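Local coordinates for protein putative glycoside hydrolase (Bacteroides thetaiotaomicron VPI-5482, PDB 3HBZ) that binds calcium and may play a role in carbohydrate metabolism as a putative glycoside hydrolase, at residues K154-S160 and T328-E333. Residue numbers count along the deposited sequence, not the author numbering.
Sequences KTGKCLS and TLLIDE. With CA (calcium ion), chain B.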
loop_
_atom_site.group_PDB
_atom_site.type_symbol
_atom_site.label_atom_id
_atom_site.label_comp_id
_atom_site.label_asym_id
_atom_site.label_seq_id
_atom_site.Cartn_x
_atom_site.Cartn_y
_atom_site.Cartn_z
ATOM N N LYS A 154 -4.139 15.784 14.378
ATOM C CA LYS A 154 -3.375 16.493 15.357
ATOM C C LYS A 154 -3.048 17.868 14.793
ATOM O O LYS A 154 -3.216 18.856 15.474
ATOM C CB LYS A 154 -2.103 15.709 15.709
ATOM C CG LYS A 154 -1.222 16.394 16.759
ATOM C CD LYS A 154 -0.241 15.404 17.371
ATOM C CE LYS A 154 0.631 16.089 18.433
ATOM N NZ LYS A 154 1.451 17.174 17.839
ATOM N N THR A 155 -2.574 17.928 13.550
ATOM C CA THR A 155 -2.539 19.191 12.791
ATOM C C THR A 155 -3.148 18.831 11.457
ATOM O O THR A 155 -2.859 17.778 10.920
ATOM C CB THR A 155 -1.099 19.745 12.600
ATOM O OG1 THR A 155 -0.209 18.664 12.284
ATOM C CG2 THR A 155 -0.589 20.488 13.896
ATOM N N GLY A 156 -4.003 19.681 10.918
ATOM C CA GLY A 156 -4.757 19.339 9.703
ATOM C C GLY A 156 -5.564 18.055 9.866
ATOM O O GLY A 156 -6.147 17.826 10.910
ATOM N N LYS A 157 -5.637 17.249 8.811
ATOM C CA LYS A 157 -6.425 16.014 8.809
ATOM C C LYS A 157 -5.521 14.888 9.202
ATOM O O LYS A 157 -4.311 15.125 9.398
ATOM C CB LYS A 157 -7.021 15.780 7.442
ATOM C CG LYS A 157 -7.844 17.038 6.975
ATOM C CD LYS A 157 -8.323 16.898 5.547
ATOM C CE LYS A 157 -9.260 18.069 5.151
ATOM N NZ LYS A 157 -9.505 18.030 3.692
ATOM N N CYS A 158 -6.105 13.698 9.350
ATOM C CA CYS A 158 -5.316 12.505 9.673
ATOM C C CYS A 158 -5.879 11.237 9.045
ATOM O O CYS A 158 -6.919 11.254 8.388
ATOM C CB CYS A 158 -5.217 12.323 11.175
ATOM S SG CYS A 158 -6.790 11.837 11.986
ATOM N N LEU A 159 -5.120 10.159 9.241
ATOM C CA LEU A 159 -5.446 8.838 8.813
ATOM C C LEU A 159 -6.382 8.238 9.851
ATOM O O LEU A 159 -6.139 8.354 11.057
ATOM C CB LEU A 159 -4.157 7.988 8.747
ATOM C CG LEU A 159 -4.303 6.500 8.427
ATOM C CD1 LEU A 159 -4.942 6.340 7.042
ATOM C CD2 LEU A 159 -2.878 5.812 8.566
ATOM N N SER A 160 -7.459 7.608 9.369
ATOM C CA SER A 160 -8.374 6.878 10.205
ATOM C C SER A 160 -8.561 5.455 9.707
ATOM O O SER A 160 -8.907 5.211 8.549
ATOM C CB SER A 160 -9.740 7.604 10.213
ATOM O OG SER A 160 -10.624 6.936 11.090
ATOM N N THR A 328 -10.812 1.542 16.198
ATOM C CA THR A 328 -10.474 2.783 15.469
ATOM C C THR A 328 -9.089 3.287 15.865
ATOM O O THR A 328 -8.841 3.578 17.039
ATOM C CB THR A 328 -11.483 3.884 15.757
ATOM O OG1 THR A 328 -12.783 3.412 15.404
ATOM C CG2 THR A 328 -11.169 5.207 14.975
ATOM N N LEU A 329 -8.186 3.330 14.880
ATOM C CA LEU A 329 -6.852 3.839 15.033
ATOM C C LEU A 329 -6.763 5.109 14.194
ATOM O O LEU A 329 -7.006 5.062 12.985
ATOM C CB LEU A 329 -5.810 2.799 14.562
ATOM C CG LEU A 329 -4.337 3.245 14.600
ATOM C CD1 LEU A 329 -3.808 3.529 16.064
ATOM C CD2 LEU A 329 -3.450 2.241 13.935
ATOM N N LEU A 330 -6.466 6.223 14.852
ATOM C CA LEU A 330 -6.110 7.491 14.200
ATOM C C LEU A 330 -4.610 7.718 14.241
ATOM O O LEU A 330 -3.969 7.486 15.267
ATOM C CB LEU A 330 -6.853 8.694 14.854
ATOM C CG LEU A 330 -8.352 8.632 14.988
ATOM C CD1 LEU A 330 -8.881 9.970 15.652
ATOM C CD2 LEU A 330 -9.082 8.279 13.602
ATOM N N ILE A 331 -4.033 8.145 13.113
ATOM C CA ILE A 331 -2.594 8.318 13.006
ATOM C C ILE A 331 -2.305 9.670 12.418
ATOM O O ILE A 331 -2.990 10.087 11.474
ATOM C CB ILE A 331 -1.964 7.227 12.099
ATOM C CG1 ILE A 331 -2.040 5.819 12.740
ATOM C CG2 ILE A 331 -0.551 7.593 11.698
ATOM C CD1 ILE A 331 -1.068 5.598 13.933
ATOM N N ASP A 332 -1.341 10.394 12.996
ATOM C CA ASP A 332 -0.918 11.653 12.418
ATOM C C ASP A 332 0.540 11.976 12.731
ATOM O O ASP A 332 1.125 11.433 13.682
ATOM C CB ASP A 332 -1.821 12.796 12.889
ATOM C CG ASP A 332 -1.949 13.931 11.838
ATOM O OD1 ASP A 332 -1.325 13.814 10.762
ATOM O OD2 ASP A 332 -2.657 14.940 12.101
ATOM N N GLU A 333 1.114 12.866 11.917
ATOM C CA GLU A 333 2.468 13.424 12.138
ATOM C C GLU A 333 3.533 12.331 12.303
ATOM O O GLU A 333 4.271 12.292 13.297
ATOM C CB GLU A 333 2.479 14.353 13.358
ATOM C CG GLU A 333 1.615 15.582 13.204
ATOM C CD GLU A 333 1.737 16.588 14.364
ATOM O OE1 GLU A 333 2.528 16.358 15.306
ATOM O OE2 GLU A 333 1.040 17.636 14.322
HETATM CA CA CA B . -2.177 15.888 9.701
HETATM O O HOH W 1 -0.141 16.944 10.301
#
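How one carboxylate can serve a metal and a backbone at once is illustrated by Asp332. Asp332 OD1 and OD2 chelate the calcium at 2.5 and 2.6 Å respectively, while OD2 also accepts a hydrogen bond from Lys154 N (2.8 Å) and a weak one from Thr155 N (3.3 Å). The loop closes over the ion through Thr155 O (2.4 Å) and Lys157 O (2.3 Å), with Gly156, at positive phi, making the bend between them; a water, Asn101 and Glu103 complete the site. Beyond the metal, strands 158-160 and 328-332 run antiparallel within a large, curved antiparallel beta-sheet, and the ion sits just before strand 158-165 begins, between the 154-157 loop and Asp332 of the facing strand. Leu159 and Ile331 form the hydrogen-bonded pair (Leu159 N to Ile331 O 3.1 Å, Ile331 N to Leu159 O 3.0 Å), and their side chains pack on the face covered by Phe102. Glu333 reaches back to the loop: OE2 accepts from Thr155 OG1 at 2.6 Å, and OE1 forms a salt bridge with Lys154 NZ at 2.9 Å.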